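Local coordinates for PBP5 (Haemophilus influenzae, PDB 3A3J), which removes the terminal D-alanine from the peptide stems of cell-wall precursors, acting as a penicillin-sensitive serine D-alanyl-D-alanine carboxypeptidase, at residues K77-D81 / F179-Q184; N57-I63 / N83-A89; Q268-G273 / N308-L313; D16-A21 / H286-I290; F118-N123 / N135-P139. One frame throughout, in Å; residues are numbered along the deposited sequence.

How the contacts relate
Contacts 1, 2 and 5 lie in the catalytic, penicillin-binding domain, contact 3 in the C-terminal domain, and contact 4 where the two domains meet. Contacts 1 and 2, with centres about 14 Å apart, touch: Leu80 and Phe179 pack against Ile63 and Val86, and their segments alternate along the chain. Contact 5, centred about 25 Å from contact 1, is nested inside the loop that contact 1 closes; both come near the active site. Contact 4 closes a longer loop enclosing contacts 1, 2 and 5, and its segments alternate with those of contact 3. The centres of contacts 1 and 3 lie about 66 Å apart, so the chain is elongated, with contact 4 between its domains.

Contact 1 of 5, residues K77-D81 / F179-Q184; sequences KMFLD and FNKIKQ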
# COMPACT_ATOMS: atom_id res chain seq x y z
N LYS A 77 19.82 3.99 12.36
CA LYS A 77 19.97 5.39 12.47
C LYS A 77 20.71 5.92 11.29
O LYS A 77 21.49 5.18 10.62
CB LYS A 77 20.71 5.72 13.81
CG LYS A 77 22.09 5.14 13.92
CD LYS A 77 22.50 4.87 15.40
CE LYS A 77 22.86 6.21 15.99
NZ LYS A 77 23.49 5.99 17.30
N MET A 78 20.48 7.18 11.02
CA MET A 78 21.19 7.83 9.97
C MET A 78 22.45 8.63 10.46
O MET A 78 23.19 9.19 9.67
CB MET A 78 20.20 8.64 9.13
CG MET A 78 20.39 10.10 9.01
SD MET A 78 19.04 10.71 8.04
CE MET A 78 19.82 11.89 6.94
N PHE A 79 22.70 8.58 11.76
CA PHE A 79 23.81 9.34 12.41
C PHE A 79 23.73 10.85 12.39
O PHE A 79 24.71 11.50 12.00
CB PHE A 79 25.21 8.83 12.00
CG PHE A 79 25.40 7.38 12.23
CD1 PHE A 79 25.92 6.92 13.43
CD2 PHE A 79 25.04 6.45 11.24
CE1 PHE A 79 26.07 5.54 13.65
CE2 PHE A 79 25.19 5.10 11.44
CZ PHE A 79 25.70 4.61 12.62
N LEU A 80 22.59 11.40 12.84
CA LEU A 80 22.37 12.88 12.91
C LEU A 80 23.16 13.43 14.09
O LEU A 80 23.01 12.94 15.21
CB LEU A 80 20.88 13.22 13.12
CG LEU A 80 19.93 12.75 12.00
CD1 LEU A 80 18.54 13.20 12.32
CD2 LEU A 80 20.34 13.25 10.60
N ASP A 81 24.02 14.41 13.83
CA ASP A 81 24.84 15.02 14.92
C ASP A 81 24.17 16.26 15.51
O ASP A 81 23.50 17.03 14.81
CB ASP A 81 26.22 15.40 14.42
CG ASP A 81 27.10 14.21 14.25
OD1 ASP A 81 26.89 13.21 14.99
OD2 ASP A 81 27.95 14.24 13.36
N PHE A 179 25.39 9.38 4.35
CA PHE A 179 25.17 10.65 5.02
C PHE A 179 26.15 10.78 6.15
O PHE A 179 26.48 9.79 6.83
CB PHE A 179 23.71 10.74 5.59
CG PHE A 179 23.43 12.02 6.34
CD1 PHE A 179 23.10 13.16 5.66
CD2 PHE A 179 23.62 12.09 7.74
CE1 PHE A 179 22.92 14.41 6.36
CE2 PHE A 179 23.40 13.32 8.44
CZ PHE A 179 23.05 14.47 7.72
N ASN A 180 26.56 12.01 6.43
CA ASN A 180 27.55 12.19 7.48
C ASN A 180 28.68 11.18 7.30
O ASN A 180 29.10 10.52 8.25
CB ASN A 180 26.90 11.99 8.84
CG ASN A 180 27.74 12.64 9.97
OD1 ASN A 180 28.61 13.44 9.68
ND2 ASN A 180 27.50 12.26 11.22
N LYS A 181 29.13 11.01 6.06
CA LYS A 181 30.22 10.04 5.76
C LYS A 181 29.99 8.58 6.07
O LYS A 181 30.94 7.84 5.98
CB LYS A 181 31.53 10.39 6.51
CG LYS A 181 32.02 11.81 6.27
CD LYS A 181 33.16 12.24 7.23
CE LYS A 181 33.99 13.26 6.48
NZ LYS A 181 33.20 13.74 5.28
N ILE A 182 28.79 8.16 6.48
CA ILE A 182 28.48 6.78 6.70
C ILE A 182 27.55 6.33 5.52
O ILE A 182 26.60 7.03 5.14
CB ILE A 182 27.73 6.62 8.00
CG1 ILE A 182 28.43 7.42 9.13
CG2 ILE A 182 27.51 5.15 8.35
CD1 ILE A 182 29.43 6.65 9.87
N LYS A 183 27.92 5.20 4.89
CA LYS A 183 27.19 4.61 3.81
C LYS A 183 26.46 3.41 4.37
O LYS A 183 27.07 2.54 4.97
CB LYS A 183 28.17 4.16 2.74
CG LYS A 183 27.45 3.81 1.46
CD LYS A 183 28.35 3.11 0.49
CE LYS A 183 27.96 3.59 -0.87
NZ LYS A 183 28.43 2.54 -1.82
N GLN A 184 25.14 3.35 4.25
CA GLN A 184 24.50 2.13 4.71
C GLN A 184 23.56 1.61 3.59
O GLN A 184 23.07 2.38 2.72
CB GLN A 184 23.74 2.37 6.04
CG GLN A 184 24.51 3.17 7.14
CD GLN A 184 23.58 3.48 8.35
OE1 GLN A 184 23.53 2.72 9.31
NE2 GLN A 184 22.78 4.53 8.23
O HOH W 1 22.05 2.21 11.62
O HOH W 2 24.55 7.66 7.80
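A beta hairpin, turned tightly by a type I' turn from Phe179 to Ile182, leans here on the loop between strands 60-62 and 85-87, its Gln184 side chain about 8 Å from that of active-site Ser99. The loop offers backbone carbonyls and the hairpin answers with side-chain amides. Gln184 NE2 donates to Lys77 O (2.8 Å), while water 1 links Gln184 OE1 to Lys77 N. At the turn, Asn180 ND2 reaches both Phe79 O (3.0 Å) and Asp81 OD2 (2.9 Å); asparagine suits this place because it tolerates positive phi and carries two amide protons. Apolar patches lie on opposite sides of these polar bonds. On one, Met78 CE sits over the Phe179 ring face, 3.7 Å from its centroid, in a CH-pi contact, Met78 SD makes an oblique Met-aromatic contact at 5.0 Å, and Leu80 CD2 comes within 3.7 Å of Phe179 CE2. On the other, Phe79 CE2 meets Ile182 CG2 at 3.9 Å. Asp102 accepts from the backbone N of Met78 and of Leu80, tying the loop to helix 101-112. Met78 and Leu80 thus cover the Phe179 ring, while directional hydrogen bonds from the side-chain amides fix the hairpin over the loop.

Contact 2 of 5, residues N57-I63 / N83-A89; sequences NTDMVTI and NTQVSVA
Build two short extended strands, 60-62 and 85-87, running antiparallel with their axes 4.1 Å apart at closest and their directions at 141°. Val61 and Val86 form the hydrogen-bonded pair (CA-CA 5.1 Å), each N giving to the other's O at 2.8 Å; non-hydrogen-bonded pairs flank it, with Met60 CA to Ser87 CA 4.4 Å and Thr62 CA to Gln85 CA 4.5 Å. The pairing runs on past the strands: Ile63 N donates to Thr84 O (2.8 Å) and Asn83 N to Ile63 O (2.8 Å). At the other end Val88 N gives to Asp59 O (2.9 Å) and Ala89 N to Asn57 O (3.1 Å). This two-stranded antiparallel sheet leads straight into helix 88-98. Ser87 is the N-cap, its OG (chi1 p) accepting from Asp90 N, while Asp59 O and Asn57 O take the amides of Val88 and Ala89, which the first turn of a helix cannot itself satisfy. Asp59 OD2 accepts from His56 N and His110 NE2, and Thr84 OG1 is hydrogen-bonded to Asp81 O. On the exposed face Gln85 NE2 makes a weak hydrogen bond to Thr62 OG1 (2.7 Å), and Met60 (m, m, m) brings SD to 3.8 Å from Ser87 CB. Beta-branched Val61 and Val86, both t, suit extended backbone and turn to the buried face, against Leu91; Val61 CG2 meets Val88 CG2 at 4.0 Å, and Ile63 CG1 meets Val86 CG2 at 3.8 Å.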
# COMPACT_ATOMS: atom_id res chain seq x y z
N ASN A 57 11.18 19.72 0.48
CA ASN A 57 12.40 18.93 0.63
C ASN A 57 13.60 19.78 1.03
O ASN A 57 14.56 19.29 1.62
CB ASN A 57 12.74 18.24 -0.70
CG ASN A 57 12.00 16.98 -0.88
OD1 ASN A 57 11.50 16.69 -1.96
ND2 ASN A 57 11.90 16.21 0.16
N THR A 58 13.60 21.03 0.64
CA THR A 58 14.71 21.91 0.98
C THR A 58 14.59 22.48 2.41
O THR A 58 15.52 23.14 2.88
CB THR A 58 14.74 23.05 0.04
OG1 THR A 58 13.37 23.47 -0.15
CG2 THR A 58 15.31 22.57 -1.30
N ASP A 59 13.53 22.18 3.14
CA ASP A 59 13.59 22.64 4.53
C ASP A 59 14.85 22.12 5.24
O ASP A 59 15.17 20.97 5.17
CB ASP A 59 12.34 22.25 5.29
CG ASP A 59 11.11 22.80 4.65
OD1 ASP A 59 11.21 23.76 3.85
OD2 ASP A 59 10.03 22.30 4.94
N MET A 60 15.56 23.01 5.92
CA MET A 60 16.74 22.65 6.73
C MET A 60 16.21 22.51 8.12
O MET A 60 15.57 23.45 8.64
CB MET A 60 17.80 23.74 6.66
CG MET A 60 18.41 23.89 5.27
SD MET A 60 18.95 22.23 4.61
CE MET A 60 20.45 21.91 5.54
N VAL A 61 16.39 21.34 8.72
CA VAL A 61 15.86 21.06 10.03
C VAL A 61 17.03 21.01 11.02
O VAL A 61 18.05 20.34 10.75
CB VAL A 61 15.18 19.69 10.02
CG1 VAL A 61 14.67 19.25 11.43
CG2 VAL A 61 14.02 19.73 9.07
N THR A 62 16.87 21.64 12.19
CA THR A 62 17.96 21.69 13.21
C THR A 62 17.96 20.49 14.06
O THR A 62 16.96 20.17 14.62
CB THR A 62 17.74 22.90 14.15
OG1 THR A 62 17.84 24.06 13.36
CG2 THR A 62 18.84 22.98 15.25
N ILE A 63 19.07 19.80 14.18
CA ILE A 63 19.10 18.63 15.03
C ILE A 63 19.40 19.08 16.49
O ILE A 63 20.44 19.69 16.75
CB ILE A 63 20.23 17.67 14.57
CG1 ILE A 63 20.17 17.39 13.07
CG2 ILE A 63 20.17 16.37 15.31
CD1 ILE A 63 18.77 16.97 12.56
N ASN A 83 23.23 19.73 16.81
CA ASN A 83 23.54 21.09 16.35
C ASN A 83 23.93 21.19 14.90
O ASN A 83 24.62 22.12 14.51
CB ASN A 83 24.60 21.76 17.26
CG ASN A 83 24.73 23.26 17.00
OD1 ASN A 83 23.72 23.97 16.83
ND2 ASN A 83 25.97 23.73 16.89
N THR A 84 23.49 20.26 14.06
CA THR A 84 23.63 20.45 12.65
C THR A 84 22.27 20.76 12.05
O THR A 84 21.24 20.64 12.68
CB THR A 84 24.20 19.21 12.02
OG1 THR A 84 23.28 18.12 12.29
CG2 THR A 84 25.59 18.86 12.69
N GLN A 85 22.29 21.15 10.80
CA GLN A 85 21.11 21.42 10.03
C GLN A 85 21.04 20.41 8.89
O GLN A 85 22.06 20.21 8.22
CB GLN A 85 21.26 22.81 9.47
CG GLN A 85 21.02 23.82 10.60
CD GLN A 85 19.94 24.75 10.25
OE1 GLN A 85 20.13 25.64 9.41
NE2 GLN A 85 18.76 24.54 10.83
N VAL A 86 19.87 19.78 8.69
CA VAL A 86 19.72 18.65 7.72
C VAL A 86 18.43 18.77 6.90
O VAL A 86 17.36 18.98 7.46
CB VAL A 86 19.70 17.29 8.48
CG1 VAL A 86 19.66 16.08 7.51
CG2 VAL A 86 20.92 17.19 9.31
N SER A 87 18.53 18.61 5.58
CA SER A 87 17.35 18.80 4.75
C SER A 87 16.29 17.70 4.93
O SER A 87 16.55 16.55 5.31
CB SER A 87 17.73 18.88 3.28
OG SER A 87 18.07 17.54 2.93
N VAL A 88 15.05 18.08 4.68
CA VAL A 88 13.95 17.16 4.75
C VAL A 88 14.20 16.01 3.73
O VAL A 88 13.99 14.86 4.06
CB VAL A 88 12.64 17.92 4.44
CG1 VAL A 88 11.57 16.98 3.93
CG2 VAL A 88 12.14 18.70 5.69
N ALA A 89 14.72 16.33 2.55
CA ALA A 89 15.11 15.25 1.56
C ALA A 89 16.04 14.22 2.21
O ALA A 89 15.76 13.02 2.20
CB ALA A 89 15.82 15.88 0.36

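Contact 3 of 5, residues Q268-G273 / N308-L313; sequences QRVYYG and NLQAPL
Val270 (chi1 t), beta-branched and so suited to a buried strand position, anchors the apolar centre, its CG1 3.8 Å from Leu313 CD2 and 4.2 Å from Ala311 CB, with Val278 and Val342 closing the pocket. Here the short, weakly bonded strand 309-310 is added in parallel to strand 264-271, at the edge of the C-terminal domain's mixed sheet. Leu309 (m, t) points to the same face as Val270, and its CD1 meets Gln268 CG at 3.7 Å. In register, Tyr271 pairs with Gln310 (CA-CA 4.6 Å): Tyr271 N donates to Leu309 O (2.7 Å), and Ala311 N to Tyr271 O (3.1 Å). The chain then turns through Tyr272 at positive phi to Gly273, where a CB would clash with Ala311 CB; the peptide before Pro312 is cis. On the outer face, Tyr271 (m) brings CE1 to 3.3 Å from Asn308 CB, while Gln310 CD approaches the ring edge of Tyr272. At the polar margin, water 3 donates to Arg269 O (2.5 Å) and accepts from Leu309 N (2.6 Å).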
# COMPACT_ATOMS: atom_id res chain seq x y z
N GLN A 268 -29.25 2.05 -21.92
CA GLN A 268 -30.38 1.42 -21.27
C GLN A 268 -31.63 2.31 -21.40
O GLN A 268 -31.55 3.56 -21.30
CB GLN A 268 -30.04 1.28 -19.79
CG GLN A 268 -31.10 0.64 -18.97
CD GLN A 268 -30.87 -0.84 -18.82
OE1 GLN A 268 -30.09 -1.46 -19.55
NE2 GLN A 268 -31.56 -1.44 -17.84
N ARG A 269 -32.78 1.67 -21.60
CA ARG A 269 -34.02 2.40 -21.84
C ARG A 269 -34.38 3.09 -20.51
O ARG A 269 -34.15 2.55 -19.45
CB ARG A 269 -35.11 1.40 -22.29
CG ARG A 269 -36.56 1.86 -22.02
CD ARG A 269 -37.63 1.21 -22.96
NE ARG A 269 -38.36 2.24 -23.73
CZ ARG A 269 -39.51 2.06 -24.40
NH1 ARG A 269 -40.13 0.89 -24.42
NH2 ARG A 269 -40.05 3.08 -25.06
N VAL A 270 -34.94 4.28 -20.57
CA VAL A 270 -35.43 4.99 -19.37
C VAL A 270 -36.95 5.36 -19.50
O VAL A 270 -37.39 5.81 -20.58
CB VAL A 270 -34.65 6.29 -19.17
CG1 VAL A 270 -35.11 7.03 -17.86
CG2 VAL A 270 -33.17 5.96 -19.08
N TYR A 271 -37.72 5.22 -18.43
CA TYR A 271 -39.16 5.50 -18.49
C TYR A 271 -39.46 6.89 -17.99
O TYR A 271 -38.96 7.31 -16.92
CB TYR A 271 -39.95 4.45 -17.68
CG TYR A 271 -39.94 3.15 -18.42
CD1 TYR A 271 -38.90 2.25 -18.25
CD2 TYR A 271 -40.90 2.88 -19.37
CE1 TYR A 271 -38.86 1.07 -18.97
CE2 TYR A 271 -40.89 1.73 -20.09
CZ TYR A 271 -39.86 0.81 -19.89
OH TYR A 271 -39.85 -0.36 -20.62
N TYR A 272 -40.22 7.63 -18.80
CA TYR A 272 -40.80 8.89 -18.30
C TYR A 272 -39.77 10.02 -18.01
O TYR A 272 -39.83 10.64 -16.96
CB TYR A 272 -41.57 8.60 -16.99
CG TYR A 272 -42.54 7.43 -17.04
CD1 TYR A 272 -43.41 7.25 -18.13
CD2 TYR A 272 -42.61 6.55 -15.99
CE1 TYR A 272 -44.34 6.18 -18.15
CE2 TYR A 272 -43.53 5.48 -16.00
CZ TYR A 272 -44.38 5.32 -17.09
OH TYR A 272 -45.24 4.30 -17.10
N GLY A 273 -38.82 10.28 -18.91
CA GLY A 273 -37.85 11.37 -18.64
C GLY A 273 -37.53 12.14 -19.90
O GLY A 273 -38.14 11.89 -20.94
N ASN A 308 -36.47 -1.79 -14.66
CA ASN A 308 -36.22 -0.84 -15.71
C ASN A 308 -35.80 0.42 -15.01
O ASN A 308 -35.81 0.48 -13.76
CB ASN A 308 -37.48 -0.54 -16.50
CG ASN A 308 -38.64 -1.35 -16.03
OD1 ASN A 308 -38.77 -2.53 -16.37
ND2 ASN A 308 -39.50 -0.73 -15.23
N LEU A 309 -35.40 1.43 -15.77
CA LEU A 309 -34.94 2.64 -15.12
C LEU A 309 -36.02 3.67 -15.30
O LEU A 309 -36.52 3.89 -16.40
CB LEU A 309 -33.64 3.13 -15.78
CG LEU A 309 -32.39 2.30 -15.50
CD1 LEU A 309 -31.23 2.99 -16.17
CD2 LEU A 309 -32.14 2.11 -13.97
N GLN A 310 -36.35 4.35 -14.22
CA GLN A 310 -37.22 5.51 -14.32
C GLN A 310 -36.56 6.85 -13.96
O GLN A 310 -35.94 6.97 -12.90
CB GLN A 310 -38.41 5.29 -13.41
CG GLN A 310 -39.54 6.35 -13.59
CD GLN A 310 -40.74 5.95 -12.78
OE1 GLN A 310 -40.98 4.78 -12.61
NE2 GLN A 310 -41.47 6.91 -12.25
N ALA A 311 -36.74 7.85 -14.81
CA ALA A 311 -36.33 9.25 -14.52
C ALA A 311 -36.96 9.73 -13.22
O ALA A 311 -37.96 9.13 -12.77
CB ALA A 311 -36.69 10.19 -15.68
N PRO A 312 -36.36 10.74 -12.53
CA PRO A 312 -35.11 11.45 -12.82
C PRO A 312 -33.90 10.55 -12.56
O PRO A 312 -33.90 9.76 -11.61
CB PRO A 312 -35.14 12.62 -11.78
CG PRO A 312 -35.77 12.02 -10.58
CD PRO A 312 -36.88 11.12 -11.19
N LEU A 313 -32.89 10.67 -13.40
CA LEU A 313 -31.59 10.01 -13.16
C LEU A 313 -30.40 11.02 -13.05
O LEU A 313 -30.19 11.84 -13.95
CB LEU A 313 -31.33 9.07 -14.31
CG LEU A 313 -31.66 7.58 -14.19
CD1 LEU A 313 -32.56 7.29 -13.10
CD2 LEU A 313 -32.14 7.04 -15.49
O HOH W 3 -34.54 0.48 -18.02

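Contact 4 of 5, residues D16-A21 / H286-I290; sequences DYNSGA and HFITI
Phe287, Thr289 and Asn18 bury the most surface in this contact between the domains, where the tight turn leaving strand 11-16 of the catalytic domain's antiparallel sheet meets strand 286-291, the partner of strand 253-259. The strand is fully extended, so Phe287 and Thr289, two residues apart, both point toward the turn while Ile288 between them points away, against strand 329-338. The closest CA pair is Ser19-Phe287, at 4.8 Å. Phe287 (chi1 m, chi2 near -92°) lays its ring against Asn18, whose CB lies over the face, 4.2 Å from the centroid, as a CH-pi contact; Asn18 O is 3.4 Å from Phe287 CD2. A flat ring suits this place because it can cover an irregular turn. The turn is held by Asp16 (chi1 t): its OD2 accepts from Asn18 N (2.6 Å, an Asx turn) and from Ser19 N (2.9 Å), while Asp16 O takes Gly20 N (2.9 Å). Glycine fits at position 20, where phi is 84°. Ser19 (p) makes an ST turn, OG accepting from Ala21 N (3.3 Å). Thr289 (m) suits an extended strand through its branched CB and has a hydroxyl to offer the turn; Thr255 OG1 of strand 253-259 is hydrogen-bonded to both Thr289 OG1 and Asp16 OD1. Across the interface, Ser19 OG and Thr289 OG1 share a hydrogen bond of 2.7 Å.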
# COMPACT_ATOMS: atom_id res chain seq x y z
N ASP A 16 -2.98 -8.38 -5.03
CA ASP A 16 -2.78 -7.64 -6.26
C ASP A 16 -3.00 -6.16 -5.96
O ASP A 16 -4.03 -5.79 -5.38
CB ASP A 16 -3.81 -8.06 -7.35
CG ASP A 16 -3.60 -7.33 -8.65
OD1 ASP A 16 -2.84 -7.80 -9.55
OD2 ASP A 16 -4.12 -6.23 -8.77
N TYR A 17 -2.05 -5.33 -6.37
CA TYR A 17 -2.11 -3.89 -6.07
C TYR A 17 -3.33 -3.28 -6.78
O TYR A 17 -3.95 -2.32 -6.31
CB TYR A 17 -0.86 -3.25 -6.61
CG TYR A 17 -0.89 -1.73 -6.74
CD1 TYR A 17 -0.87 -0.87 -5.58
CD2 TYR A 17 -0.92 -1.13 -7.99
CE1 TYR A 17 -0.88 0.54 -5.71
CE2 TYR A 17 -0.97 0.26 -8.14
CZ TYR A 17 -0.93 1.08 -6.99
OH TYR A 17 -0.95 2.42 -7.18
N ASN A 18 -3.66 -3.81 -7.95
CA ASN A 18 -4.53 -3.04 -8.81
C ASN A 18 -5.97 -3.33 -8.54
O ASN A 18 -6.78 -2.46 -8.69
CB ASN A 18 -4.22 -3.26 -10.26
CG ASN A 18 -3.09 -2.41 -10.73
OD1 ASN A 18 -2.05 -2.92 -11.07
ND2 ASN A 18 -3.29 -1.14 -10.80
N SER A 19 -6.26 -4.49 -8.01
CA SER A 19 -7.63 -4.94 -7.85
C SER A 19 -7.95 -5.12 -6.38
O SER A 19 -9.12 -5.16 -6.00
CB SER A 19 -7.79 -6.29 -8.56
OG SER A 19 -7.14 -7.34 -7.83
N GLY A 20 -6.89 -5.25 -5.56
CA GLY A 20 -7.01 -5.30 -4.11
C GLY A 20 -7.32 -6.70 -3.66
O GLY A 20 -7.55 -6.95 -2.49
N ALA A 21 -7.32 -7.65 -4.58
CA ALA A 21 -7.72 -9.01 -4.17
C ALA A 21 -6.60 -9.73 -3.39
O ALA A 21 -5.42 -9.65 -3.74
CB ALA A 21 -8.09 -9.85 -5.40
N HIS A 286 -11.60 -0.31 -13.13
CA HIS A 286 -11.83 -1.45 -12.26
C HIS A 286 -10.99 -2.59 -12.80
O HIS A 286 -10.73 -2.63 -14.01
CB HIS A 286 -13.29 -1.91 -12.28
CG HIS A 286 -13.61 -2.91 -11.22
ND1 HIS A 286 -14.06 -2.55 -9.97
CD2 HIS A 286 -13.51 -4.26 -11.21
CE1 HIS A 286 -14.21 -3.64 -9.22
NE2 HIS A 286 -13.88 -4.69 -9.96
N PHE A 287 -10.57 -3.51 -11.91
CA PHE A 287 -9.57 -4.52 -12.27
C PHE A 287 -9.95 -5.76 -11.57
O PHE A 287 -10.45 -5.70 -10.45
CB PHE A 287 -8.13 -4.17 -11.82
CG PHE A 287 -7.57 -2.92 -12.47
CD1 PHE A 287 -6.83 -3.00 -13.65
CD2 PHE A 287 -7.71 -1.68 -11.86
CE1 PHE A 287 -6.30 -1.89 -14.23
CE2 PHE A 287 -7.19 -0.56 -12.45
CZ PHE A 287 -6.49 -0.65 -13.63
N ILE A 288 -9.74 -6.90 -12.20
CA ILE A 288 -10.02 -8.11 -11.46
C ILE A 288 -8.83 -9.04 -11.57
O ILE A 288 -7.98 -8.90 -12.45
CB ILE A 288 -11.36 -8.80 -11.90
CG1 ILE A 288 -11.27 -9.34 -13.33
CG2 ILE A 288 -12.53 -7.82 -11.72
CD1 ILE A 288 -12.29 -10.52 -13.58
N THR A 289 -8.74 -9.95 -10.63
CA THR A 289 -7.68 -10.90 -10.65
C THR A 289 -8.26 -12.32 -10.81
O THR A 289 -9.09 -12.74 -10.02
CB THR A 289 -6.85 -10.77 -9.34
OG1 THR A 289 -6.31 -9.44 -9.25
CG2 THR A 289 -5.73 -11.84 -9.27
N ILE A 290 -7.77 -13.05 -11.80
CA ILE A 290 -8.29 -14.40 -12.15
C ILE A 290 -7.15 -15.40 -12.35
O ILE A 290 -6.02 -14.98 -12.51
CB ILE A 290 -9.06 -14.30 -13.47
CG1 ILE A 290 -8.09 -13.82 -14.58
CG2 ILE A 290 -10.28 -13.38 -13.30
CD1 ILE A 290 -8.60 -12.65 -15.44

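Contact 5 of 5, residues F118-N123 / N135-P139; sequences FVETMN and NFTTP
Residues 118-123 of helix 115-128 present Val119, Met122 and Asn123 to the irregular, largely extended run 135-139, with nearest CA pairs Val119-Thr138 (5.9 Å) and Asn123-Phe136 (6.4 Å). Val119 (t) is a compact knob pressed on the backbone: CG1 is 3.5 Å from Phe136 O, and CG2 3.7 Å from Thr137 O. Met122 (m, t, p), long and pliable, slides into the hollow between Phe136 and Pro139. Its CE lies over the Phe136 ring face, 4.2 Å from the centroid (CH-pi), and its SD makes an oblique Met-aromatic contact at 5.3 Å. Phe118 CE2 touches Pro139 CB at 4.0 Å. Asn123 (m) clamps the end with an amide matching a peptide: OD1 accepts from Phe136 N (3.1 Å) and ND2 donates to Phe136 O (3.0 Å). This is loop-on-helix packing in the helical part of the penicillin-binding domain: Phe118 and Met122 also pack on helix 38-51, whose catalytic Lys39 lies about 7 Å from Pro139 between side chains, and Pro139 rests on Thr104 of helix 101-112.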
# COMPACT_ATOMS: atom_id res chain seq x y z
N PHE A 118 2.58 14.27 16.06
CA PHE A 118 2.82 13.66 14.76
C PHE A 118 2.22 12.28 14.69
O PHE A 118 1.67 11.92 13.67
CB PHE A 118 4.32 13.55 14.48
CG PHE A 118 4.64 12.86 13.18
CD1 PHE A 118 4.76 13.60 12.02
CD2 PHE A 118 4.85 11.47 13.14
CE1 PHE A 118 5.11 12.95 10.84
CE2 PHE A 118 5.17 10.82 11.97
CZ PHE A 118 5.32 11.56 10.82
N VAL A 119 2.34 11.54 15.76
CA VAL A 119 1.89 10.20 15.84
C VAL A 119 0.37 10.18 15.58
O VAL A 119 -0.20 9.18 15.13
CB VAL A 119 2.19 9.59 17.23
CG1 VAL A 119 1.47 8.34 17.37
CG2 VAL A 119 3.71 9.29 17.45
N GLU A 120 -0.30 11.30 15.93
CA GLU A 120 -1.74 11.36 15.89
C GLU A 120 -2.18 11.49 14.44
O GLU A 120 -3.23 10.97 14.07
CB GLU A 120 -2.23 12.52 16.77
CG GLU A 120 -3.55 12.27 17.30
CD GLU A 120 -3.72 10.84 17.82
OE1 GLU A 120 -2.86 10.31 18.57
OE2 GLU A 120 -4.76 10.25 17.49
N THR A 121 -1.39 12.21 13.63
CA THR A 121 -1.56 12.22 12.19
C THR A 121 -1.40 10.82 11.55
O THR A 121 -2.12 10.48 10.58
CB THR A 121 -0.60 13.18 11.56
OG1 THR A 121 -0.92 14.48 12.03
CG2 THR A 121 -0.75 13.24 10.03
N MET A 122 -0.50 10.01 12.11
CA MET A 122 -0.27 8.67 11.66
C MET A 122 -1.57 7.96 11.88
O MET A 122 -2.01 7.17 11.03
CB MET A 122 0.86 7.95 12.47
CG MET A 122 2.29 8.47 12.19
SD MET A 122 3.43 7.69 13.37
CE MET A 122 3.83 6.12 12.52
N ASN A 123 -2.17 8.21 13.05
CA ASN A 123 -3.39 7.47 13.42
C ASN A 123 -4.59 8.06 12.68
O ASN A 123 -5.50 7.36 12.40
CB ASN A 123 -3.64 7.39 14.90
CG ASN A 123 -2.65 6.45 15.59
OD1 ASN A 123 -2.27 5.43 15.03
ND2 ASN A 123 -2.23 6.79 16.83
N ASN A 135 -2.43 0.29 15.29
CA ASN A 135 -2.34 1.51 16.11
C ASN A 135 -0.88 1.91 16.37
O ASN A 135 -0.10 1.11 16.84
CB ASN A 135 -3.03 1.30 17.48
CG ASN A 135 -3.02 2.57 18.31
OD1 ASN A 135 -3.64 3.52 17.93
ND2 ASN A 135 -2.23 2.62 19.35
N PHE A 136 -0.54 3.15 16.10
CA PHE A 136 0.84 3.59 16.30
C PHE A 136 0.97 4.41 17.57
O PHE A 136 0.09 5.22 17.92
CB PHE A 136 1.30 4.41 15.10
CG PHE A 136 1.29 3.63 13.82
CD1 PHE A 136 2.16 2.55 13.63
CD2 PHE A 136 0.38 3.93 12.81
CE1 PHE A 136 2.16 1.81 12.46
CE2 PHE A 136 0.37 3.15 11.62
CZ PHE A 136 1.25 2.12 11.45
N THR A 137 2.10 4.24 18.24
CA THR A 137 2.46 5.07 19.39
C THR A 137 3.77 5.83 19.17
O THR A 137 4.13 6.59 20.01
CB THR A 137 2.64 4.22 20.65
OG1 THR A 137 3.63 3.23 20.38
CG2 THR A 137 1.30 3.52 21.16
N THR A 138 4.47 5.66 18.03
CA THR A 138 5.82 6.20 17.81
C THR A 138 5.95 6.43 16.35
O THR A 138 5.23 5.83 15.56
CB THR A 138 6.93 5.15 18.17
OG1 THR A 138 6.82 4.00 17.29
CG2 THR A 138 6.86 4.70 19.64
N PRO A 139 6.92 7.27 15.96
CA PRO A 139 7.16 7.37 14.52
C PRO A 139 8.20 6.32 13.98
O PRO A 139 8.39 6.22 12.75
CB PRO A 139 7.67 8.79 14.37
CG PRO A 139 8.40 9.07 15.67
CD PRO A 139 7.78 8.20 16.74